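Side-chain contacts in geranyltranstransferase (Agrobacterium tumefaciens, PDB 2H8O), which probably condenses geranyl diphosphate with isopentenyl diphosphate to make farnesyl diphosphate by head-to-tail condensation: residues 304-307 against 308-312; 64-67 against 68-71; 291-294 against 295-299; 210-213 against 214-218. All coordinates share one frame; numbering follows the deposited sequence.

Contact 1. Residues 304-307 against 308-312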
loop_
_atom_site.group_PDB
_atom_site.type_symbol
_atom_site.label_atom_id
_atom_site.label_comp_id
_atom_site.label_asym_id
_atom_site.label_seq_id
_atom_site.Cartn_x
_atom_site.Cartn_y
_atom_site.Cartn_z
ATOM N N GLU A 304 -2.516 27.009 23.225
ATOM C CA GLU A 304 -3.952 26.733 23.155
ATOM C C GLU A 304 -4.228 25.276 22.808
ATOM O O GLU A 304 -5.068 24.635 23.435
ATOM C CB GLU A 304 -4.635 27.615 22.103
ATOM C CG GLU A 304 -4.775 29.079 22.487
ATOM C CD GLU A 304 -5.266 29.945 21.328
ATOM O OE1 GLU A 304 -5.871 29.405 20.367
ATOM O OE2 GLU A 304 -5.051 31.180 21.377
ATOM N N GLN A 305 -3.521 24.768 21.804
ATOM C CA GLN A 305 -3.707 23.384 21.344
ATOM C C GLN A 305 -3.335 22.346 22.398
ATOM O O GLN A 305 -3.991 21.306 22.499
ATOM C CB GLN A 305 -2.932 23.141 20.047
ATOM C CG GLN A 305 -3.618 23.771 18.862
ATOM C CD GLN A 305 -2.716 23.980 17.686
ATOM O OE1 GLN A 305 -1.542 23.598 17.703
ATOM N NE2 GLN A 305 -3.259 24.585 16.638
ATOM N N VAL A 306 -2.301 22.619 23.193
ATOM C CA VAL A 306 -1.951 21.724 24.292
ATOM C C VAL A 306 -3.054 21.725 25.341
ATOM O O VAL A 306 -3.409 20.680 25.874
ATOM C CB VAL A 306 -0.608 22.102 24.978
ATOM C CG1 VAL A 306 -0.413 21.285 26.231
ATOM C CG2 VAL A 306 0.548 21.891 24.024
ATOM N N ALA A 307 -3.584 22.908 25.647
ATOM C CA ALA A 307 -4.682 23.021 26.588
ATOM C C ALA A 307 -5.928 22.273 26.086
ATOM O O ALA A 307 -6.566 21.547 26.844
ATOM C CB ALA A 307 -5.013 24.496 26.819
ATOM N N GLU A 308 -6.251 22.440 24.810
ATOM C CA GLU A 308 -7.390 21.757 24.204
ATOM C C GLU A 308 -7.201 20.245 24.201
ATOM O O GLU A 308 -8.142 19.501 24.483
ATOM C CB GLU A 308 -7.613 22.241 22.776
ATOM C CG GLU A 308 -8.117 23.671 22.713
ATOM C CD GLU A 308 -8.104 24.238 21.326
ATOM O OE1 GLU A 308 -7.608 23.563 20.395
ATOM O OE2 GLU A 308 -8.612 25.365 21.150
ATOM N N ALA A 309 -5.990 19.813 23.865
ATOM C CA ALA A 309 -5.639 18.389 23.866
ATOM C C ALA A 309 -5.841 17.783 25.252
ATOM O O ALA A 309 -6.440 16.715 25.414
ATOM C CB ALA A 309 -4.180 18.204 23.401
ATOM N N SER A 310 -5.350 18.485 26.260
ATOM C CA SER A 310 -5.486 18.052 27.650
ATOM C C SER A 310 -6.934 17.976 28.120
ATOM O O SER A 310 -7.326 17.042 28.833
ATOM C CB SER A 310 -4.692 18.986 28.557
ATOM O OG SER A 310 -3.339 19.006 28.143
ATOM N N GLU A 311 -7.740 18.955 27.715
ATOM C CA GLU A 311 -9.137 18.966 28.095
ATOM C C GLU A 311 -9.887 17.774 27.481
ATOM O O GLU A 311 -10.795 17.218 28.108
ATOM C CB GLU A 311 -9.778 20.300 27.691
ATOM C CG GLU A 311 -11.066 20.610 28.384
ATOM C CD GLU A 311 -11.540 22.065 28.167
ATOM O OE1 GLU A 311 -12.744 22.341 28.377
ATOM O OE2 GLU A 311 -10.718 22.934 27.765
ATOM N N LEU A 312 -9.508 17.373 26.264
ATOM C CA LEU A 312 -10.162 16.248 25.610
ATOM C C LEU A 312 -10.009 14.969 26.394
ATOM O O LEU A 312 -10.892 14.133 26.379
ATOM C CB LEU A 312 -9.632 16.028 24.186
ATOM C CG LEU A 312 -10.135 17.015 23.144
ATOM C CD1 LEU A 312 -9.256 17.000 21.876
ATOM C CD2 LEU A 312 -11.598 16.702 22.801
HETATM O O HOH W 1 -6.871 26.457 19.126
#
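Ser310 turns its hydroxyl back onto the carbonyl of Val306, one helical turn earlier, and OG donates to Val306 O at 2.8 Å. The first torsion makes this possible: with chi1 at -57°, OG sits beside its own backbone N and opposite the carbonyl carbon, leaning toward the preceding turn. Val306 O therefore has two donors from one residue, since Ser310 N also reaches it at 3.0 Å. The two arrive from opposite faces of the carbonyl plane, OG tilted 31° from it and N 27°, and so do not compete for one position. The CG1 methyl of Val306 approaches Ser310 OG to 4.2 Å.

Glu308 leans the same way. Its CG passes 3.3 Å from Glu304 O, and the extended chain carries the carboxylate alongside the preceding turn. A water donates to Glu308 OE2 at 2.9 Å and, weakly, to Glu304 OE1, bridging two carboxylates whose nearest oxygens, Glu304 OE1 and Glu308 OE2, stand 4.9 Å apart.

These are successive turns of helix 295-312, in which Ala309 touches Phe250 of helix 241-267 and Ala327 of helix 321-331. The like charges of Glu304 and Glu308 are probably eased by that water and by the salt bridge from Lys253 to Glu308 OE1, while the serine hydroxyl is satisfied within its own helix.

Contact 2. Residues 64-67 against 68-71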
loop_
_atom_site.group_PDB
_atom_site.type_symbol
_atom_site.label_atom_id
_atom_site.label_comp_id
_atom_site.label_asym_id
_atom_site.label_seq_id
_atom_site.Cartn_x
_atom_site.Cartn_y
_atom_site.Cartn_z
ATOM N N ALA A 64 4.162 -17.453 5.021
ATOM C CA ALA A 64 3.135 -18.084 4.209
ATOM C C ALA A 64 2.753 -17.139 3.071
ATOM O O ALA A 64 2.587 -15.927 3.264
ATOM C CB ALA A 64 1.893 -18.438 5.065
ATOM N N ASP A 65 2.650 -17.671 1.866
ATOM C CA ASP A 65 2.193 -16.897 0.725
ATOM C C ASP A 65 3.256 -15.989 0.094
ATOM O O ASP A 65 2.966 -15.278 -0.877
ATOM C CB ASP A 65 0.980 -16.046 1.140
ATOM C CG ASP A 65 -0.070 -16.013 0.105
ATOM O OD1 ASP A 65 0.238 -16.477 -1.020
ATOM O OD2 ASP A 65 -1.204 -15.560 0.432
ATOM N N GLU A 66 4.461 -15.982 0.665
ATOM C CA GLU A 66 5.610 -15.339 0.067
ATOM C C GLU A 66 6.490 -16.390 -0.566
ATOM O O GLU A 66 6.654 -17.500 -0.018
ATOM C CB GLU A 66 6.437 -14.614 1.133
ATOM C CG GLU A 66 5.712 -13.446 1.802
ATOM C CD GLU A 66 6.534 -12.749 2.883
ATOM O OE1 GLU A 66 7.595 -13.282 3.284
ATOM O OE2 GLU A 66 6.130 -11.643 3.325
ATOM N N ILE A 67 7.109 -16.038 -1.680
ATOM C CA ILE A 67 7.936 -16.982 -2.393
ATOM C C ILE A 67 9.348 -16.988 -1.794
ATOM O O ILE A 67 9.838 -18.028 -1.311
ATOM C CB ILE A 67 7.892 -16.685 -3.889
ATOM C CG1 ILE A 67 6.463 -16.956 -4.394
ATOM C CG2 ILE A 67 8.869 -17.545 -4.646
ATOM C CD1 ILE A 67 6.139 -16.318 -5.694
ATOM N N THR A 68 9.999 -15.831 -1.792
ATOM C CA THR A 68 11.263 -15.640 -1.070
ATOM C C THR A 68 11.392 -14.156 -0.780
ATOM O O THR A 68 10.687 -13.376 -1.402
ATOM C CB THR A 68 12.464 -16.101 -1.893
ATOM O OG1 THR A 68 13.631 -16.226 -1.041
ATOM C CG2 THR A 68 12.749 -15.150 -3.023
ATOM N N ARG A 69 12.248 -13.771 0.175
ATOM C CA ARG A 69 12.518 -12.349 0.450
ATOM C C ARG A 69 13.904 -11.975 -0.066
ATOM O O ARG A 69 14.916 -12.376 0.535
ATOM C CB ARG A 69 12.405 -12.067 1.948
ATOM C CG ARG A 69 10.993 -12.210 2.483
ATOM C CD ARG A 69 10.896 -11.846 3.964
ATOM N NE ARG A 69 9.509 -11.620 4.327
ATOM C CZ ARG A 69 9.092 -10.866 5.348
ATOM N NH1 ARG A 69 9.942 -10.266 6.171
ATOM N NH2 ARG A 69 7.782 -10.707 5.525
ATOM N N PRO A 70 13.982 -11.248 -1.192
ATOM C CA PRO A 70 15.308 -10.902 -1.711
ATOM C C PRO A 70 16.103 -10.080 -0.737
ATOM O O PRO A 70 15.607 -9.101 -0.182
ATOM C CB PRO A 70 15.018 -10.116 -2.989
ATOM C CG PRO A 70 13.646 -10.524 -3.384
ATOM C CD PRO A 70 12.916 -10.785 -2.097
ATOM N N GLN A 71 17.346 -10.484 -0.521
ATOM C CA GLN A 71 18.080 -9.959 0.607
ATOM C C GLN A 71 18.425 -8.466 0.437
ATOM O O GLN A 71 18.345 -7.706 1.394
ATOM C CB GLN A 71 19.315 -10.840 0.858
ATOM C CG GLN A 71 19.550 -11.126 2.350
ATOM C CD GLN A 71 20.269 -10.003 3.035
ATOM O OE1 GLN A 71 20.376 -9.947 4.274
ATOM N NE2 GLN A 71 20.800 -9.089 2.228
#
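Arg69 reaches back to Glu66 across two intervening residues and grips its carboxylate with two nitrogens. From CB the arginine chain runs extended to NE, with CG placed opposite the carbonyl carbon (chi1 -67°). CG and CD both pass 3.7 Å from Glu66 OE1, so the aliphatic part already runs beside the carboxylate before any polar atom engages it. NE then donates to Glu66 OE1 at 2.7 Å with an N-H...O angle of 158°, and NH2 donates to Glu66 OE2 at 2.9 Å. The approach is side-on, one nitrogen to each oxygen. It is not flat: carboxylate and guanidinium planes are 36° apart. The twist appears mainly at OE1, which NE meets on the syn side but out of the carboxylate plane, whereas NH2 uses the syn lone pair of OE2. At the tip, NH1 turns away from the glutamate and donates to the backbone oxygens of Leu57 and Ser59.

The bridge closes a bend in the loop between helices 34-57 and 71-82, just before Pro70 at the N-cap of the latter. Glu66 OE1 has a second donor in Arg63 N, and the neighbouring residues face the second subunit: Asp65 forms a salt bridge with Arg248 of that subunit, and Ile67 packs on its Met220.

Three guanidinium nitrogens are thus spent on carboxylate and carbonyl oxygens. With both ends of the ion pair buried, its opposite charges probably compensate each other and would favour the ionised form of each, while the paired bonds limit rotation of the guanidinium.

Contact 3. Residues 291-294 against 295-299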
loop_
_atom_site.group_PDB
_atom_site.type_symbol
_atom_site.label_atom_id
_atom_site.label_comp_id
_atom_site.label_asym_id
_atom_site.label_seq_id
_atom_site.Cartn_x
_atom_site.Cartn_y
_atom_site.Cartn_z
ATOM N N ALA A 291 5.139 31.852 9.251
ATOM C CA ALA A 291 5.498 32.904 8.298
ATOM C C ALA A 291 4.349 33.884 8.090
ATOM O O ALA A 291 4.556 35.106 8.049
ATOM C CB ALA A 291 5.913 32.298 6.962
ATOM N N LEU A 292 3.135 33.361 7.947
ATOM C CA LEU A 292 1.988 34.228 7.661
ATOM C C LEU A 292 1.472 34.982 8.884
ATOM O O LEU A 292 1.114 36.149 8.776
ATOM C CB LEU A 292 0.853 33.433 7.014
ATOM C CG LEU A 292 1.178 32.808 5.657
ATOM C CD1 LEU A 292 -0.109 32.482 4.918
ATOM C CD2 LEU A 292 2.056 33.726 4.811
ATOM N N ARG A 293 1.447 34.329 10.041
ATOM C CA ARG A 293 0.813 34.892 11.234
ATOM C C ARG A 293 1.794 35.436 12.276
ATOM O O ARG A 293 1.380 36.138 13.194
ATOM C CB ARG A 293 -0.079 33.844 11.907
ATOM C CG ARG A 293 -1.078 33.149 10.985
ATOM C CD ARG A 293 -2.071 34.103 10.360
ATOM N NE ARG A 293 -2.823 34.855 11.362
ATOM C CZ ARG A 293 -3.901 34.412 12.015
ATOM N NH1 ARG A 293 -4.387 33.191 11.793
ATOM N NH2 ARG A 293 -4.494 35.198 12.909
ATOM N N GLY A 294 3.070 35.074 12.168
ATOM C CA GLY A 294 4.084 35.522 13.115
ATOM C C GLY A 294 4.325 34.566 14.276
ATOM O O GLY A 294 3.458 33.767 14.645
ATOM N N GLU A 295 5.519 34.669 14.852
ATOM C CA GLU A 295 5.960 33.792 15.933
ATOM C C GLU A 295 5.077 33.891 17.185
ATOM O O GLU A 295 4.761 32.873 17.812
ATOM C CB GLU A 295 7.418 34.124 16.273
ATOM C CG GLU A 295 8.012 33.351 17.434
ATOM C CD GLU A 295 9.492 33.637 17.610
ATOM O OE1 GLU A 295 9.877 34.125 18.689
ATOM O OE2 GLU A 295 10.270 33.379 16.665
ATOM N N ALA A 296 4.684 35.110 17.543
ATOM C CA ALA A 296 3.853 35.338 18.730
ATOM C C ALA A 296 2.495 34.642 18.599
ATOM O O ALA A 296 2.012 34.014 19.553
ATOM C CB ALA A 296 3.665 36.839 18.975
ATOM N N TRP A 297 1.892 34.742 17.418
ATOM C CA TRP A 297 0.630 34.065 17.146
ATOM C C TRP A 297 0.827 32.554 17.275
ATOM O O TRP A 297 0.020 31.864 17.891
ATOM C CB TRP A 297 0.112 34.402 15.741
ATOM C CG TRP A 297 -1.133 33.645 15.388
ATOM C CD1 TRP A 297 -2.427 34.055 15.571
ATOM C CD2 TRP A 297 -1.204 32.336 14.817
ATOM N NE1 TRP A 297 -3.295 33.077 15.142
ATOM C CE2 TRP A 297 -2.572 32.013 14.674
ATOM C CE3 TRP A 297 -0.246 31.407 14.407
ATOM C CZ2 TRP A 297 -3.001 30.796 14.137
ATOM C CZ3 TRP A 297 -0.674 30.195 13.874
ATOM C CH2 TRP A 297 -2.037 29.902 13.744
ATOM N N ALA A 298 1.910 32.058 16.688
ATOM C CA ALA A 298 2.181 30.618 16.667
ATOM C C ALA A 298 2.408 30.059 18.072
ATOM O O ALA A 298 1.906 28.989 18.411
ATOM C CB ALA A 298 3.369 30.316 15.764
ATOM N N ARG A 299 3.150 30.783 18.897
ATOM C CA ARG A 299 3.442 30.309 20.244
ATOM C C ARG A 299 2.190 30.280 21.123
ATOM O O ARG A 299 2.016 29.366 21.928
ATOM C CB ARG A 299 4.594 31.117 20.876
ATOM C CG ARG A 299 5.941 30.857 20.179
ATOM C CD ARG A 299 7.149 31.335 20.987
ATOM N NE ARG A 299 8.373 31.342 20.179
ATOM C CZ ARG A 299 9.069 30.259 19.812
ATOM N NH1 ARG A 299 8.697 29.031 20.178
ATOM N NH2 ARG A 299 10.163 30.402 19.064
HETATM O O HOH W 2 2.304 36.996 15.636
#
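The indole of Trp297 carries Arg293 over one face, and the edge of the ring lies near Gly294 O. Arg293 CB sits 3.3 Å above the indole plane, displaced toward the rim. CG rests over the six-membered ring, 3.9 Å from its centroid and 11° off the normal, a CH-pi contact. The chain then bends at chi2 and chi3, folding the guanidinium back over the five-membered ring; CZ is 3.8 Å from that centroid in a cation-pi contact. Guanidinium and indole planes are 36° apart, so the stack is tilted, and Trp297 NE1 lies beneath one face of the guanidinium.

Such stacking spans the junction where helix 289-293 ends and helix 295-312 begins. Gly294 leaves the first helix with positive phi and serves as N-cap of the second, its O accepting from Ala298 N at 3.1 Å. Across the break a water donates to Arg293 O at 2.7 Å and accepts from Trp297 N at 2.9 Å, joining the last carbonyl of one helix to an amide in the first turn of the next. Arg293 NH1, itself over the indole, also forms a salt bridge with Glu211, which helps fix the guanidinium there.

Contact 4. Residues 210-213 against 214-218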
loop_
_atom_site.group_PDB
_atom_site.type_symbol
_atom_site.label_atom_id
_atom_site.label_comp_id
_atom_site.label_asym_id
_atom_site.label_seq_id
_atom_site.Cartn_x
_atom_site.Cartn_y
_atom_site.Cartn_z
ATOM N N ASP A 210 -2.308 30.070 -0.049
ATOM C CA ASP A 210 -2.836 30.969 0.974
ATOM C C ASP A 210 -2.974 30.220 2.295
ATOM O O ASP A 210 -2.593 29.040 2.410
ATOM C CB ASP A 210 -4.157 31.613 0.516
ATOM C CG ASP A 210 -5.276 30.609 0.262
ATOM O OD1 ASP A 210 -5.158 29.409 0.618
ATOM O OD2 ASP A 210 -6.297 31.055 -0.304
ATOM N N GLU A 211 -3.494 30.886 3.312
ATOM C CA GLU A 211 -3.543 30.279 4.626
ATOM C C GLU A 211 -4.392 28.993 4.635
ATOM O O GLU A 211 -3.996 27.980 5.187
ATOM C CB GLU A 211 -4.064 31.282 5.648
ATOM C CG GLU A 211 -3.850 30.847 7.060
ATOM C CD GLU A 211 -4.175 31.933 8.066
ATOM O OE1 GLU A 211 -4.163 33.136 7.720
ATOM O OE2 GLU A 211 -4.437 31.555 9.218
ATOM N N ASP A 212 -5.559 29.047 4.015
ATOM C CA ASP A 212 -6.422 27.874 3.939
ATOM C C ASP A 212 -5.685 26.716 3.243
ATOM O O ASP A 212 -5.804 25.541 3.639
ATOM C CB ASP A 212 -7.708 28.239 3.203
ATOM C CG ASP A 212 -8.713 27.101 3.192
ATOM O OD1 ASP A 212 -9.230 26.776 4.282
ATOM O OD2 ASP A 212 -8.979 26.548 2.100
ATOM N N GLY A 213 -4.914 27.038 2.214
ATOM C CA GLY A 213 -4.149 26.015 1.505
ATOM C C GLY A 213 -3.069 25.369 2.348
ATOM O O GLY A 213 -2.835 24.146 2.265
ATOM N N ILE A 214 -2.391 26.189 3.153
ATOM C CA ILE A 214 -1.347 25.712 4.049
ATOM C C ILE A 214 -1.945 24.779 5.103
ATOM O O ILE A 214 -1.437 23.694 5.365
ATOM C CB ILE A 214 -0.598 26.878 4.736
ATOM C CG1 ILE A 214 0.175 27.700 3.700
ATOM C CG2 ILE A 214 0.360 26.359 5.809
ATOM C CD1 ILE A 214 0.718 29.017 4.247
ATOM N N ILE A 215 -3.060 25.198 5.701
ATOM C CA ILE A 215 -3.690 24.396 6.742
ATOM C C ILE A 215 -4.065 23.024 6.173
ATOM O O ILE A 215 -3.827 21.966 6.783
ATOM C CB ILE A 215 -4.945 25.140 7.306
ATOM C CG1 ILE A 215 -4.474 26.400 8.053
ATOM C CG2 ILE A 215 -5.797 24.213 8.177
ATOM C CD1 ILE A 215 -5.576 27.400 8.446
ATOM N N THR A 216 -4.616 23.043 4.968
ATOM C CA THR A 216 -5.028 21.800 4.302
ATOM C C THR A 216 -3.839 20.898 3.995
ATOM O O THR A 216 -3.868 19.702 4.327
ATOM C CB THR A 216 -5.832 22.110 3.028
ATOM O OG1 THR A 216 -7.057 22.752 3.419
ATOM C CG2 THR A 216 -6.137 20.834 2.196
ATOM N N LEU A 217 -2.792 21.431 3.371
ATOM C CA LEU A 217 -1.671 20.562 3.010
ATOM C C LEU A 217 -0.963 20.018 4.254
ATOM O O LEU A 217 -0.503 18.861 4.257
ATOM C CB LEU A 217 -0.706 21.230 2.037
ATOM C CG LEU A 217 0.280 22.290 2.496
ATOM C CD1 LEU A 217 1.513 21.624 3.118
ATOM C CD2 LEU A 217 0.670 23.208 1.296
ATOM N N GLN A 218 -0.891 20.828 5.312
ATOM C CA GLN A 218 -0.314 20.367 6.581
ATOM C C GLN A 218 -1.147 19.265 7.252
ATOM O O GLN A 218 -0.607 18.272 7.723
ATOM C CB GLN A 218 -0.143 21.544 7.538
ATOM C CG GLN A 218 0.928 22.515 7.104
ATOM C CD GLN A 218 1.114 23.661 8.075
ATOM O OE1 GLN A 218 0.260 23.936 8.933
ATOM N NE2 GLN A 218 2.240 24.342 7.943
HETATM O O HOH W 3 -8.082 24.061 1.325
#
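Asp210 and Ile214 meet where helix 211-237 begins, with Asp210 as its N-cap. Gly213 N, in the first turn, donates to Asp210 OD1 at 2.9 Å, the capping bond. It is the aspartate's first torsion, near +62°, that swings the carboxylate round to this amide. Asp210 O takes Ile214 N at 3.0 Å, with the donor nearly along the C=O axis, so the residue serves the helix start with a side-chain and a main-chain oxygen.

The next carbonyls are satisfied in sequence by the amides four residues on: Glu211 O by Ile215 N, Asp212 O by Thr216 N, and Gly213 O by Leu217 N. Around these oxygens the side chains close in; Ile214 CG1 and Ile215 CG1 each pass 3.3 Å from a carbonyl oxygen, Asp210 O and Glu211 O respectively. Ile215 CD1 goes on to touch Glu211 CG at 4.1 Å.

Glu211 OE2 is answered outside, by the salt bridge to Arg293. Ile214 packs on Leu289 and Leu292 of helix 289-293, and Thr216 on Ile67 of the second subunit. The carboxylate of Asp212 and the Thr216 hydroxyl, one turn apart, are joined through a water: it donates to Asp212 OD2 at 2.8 Å and lies 2.7 Å from Thr216 OG1.

Contacts 3 and 4 touch directly: Arg293 NH1 of contact 3 makes a salt bridge with Glu211 OE2 of contact 4 at 3.1 Å, and Leu292 CD1 packs on Ile214 CD1 at 3.6 Å, tying the start of helix 211-237 to helix 289-293. Contact 1 shares helix 295-312 with contact 3; their nearest atoms are about 5 Å apart and their centres 19 Å. Contact 2 lies on the opposite side of the chain's centre from the others, its centre 42 Å from that of contact 4. Across the dimer contacts 2 and 4 do meet, since Ile67 of one chain packs on Thr216 of the other. No ligand marks the active site among these contacts.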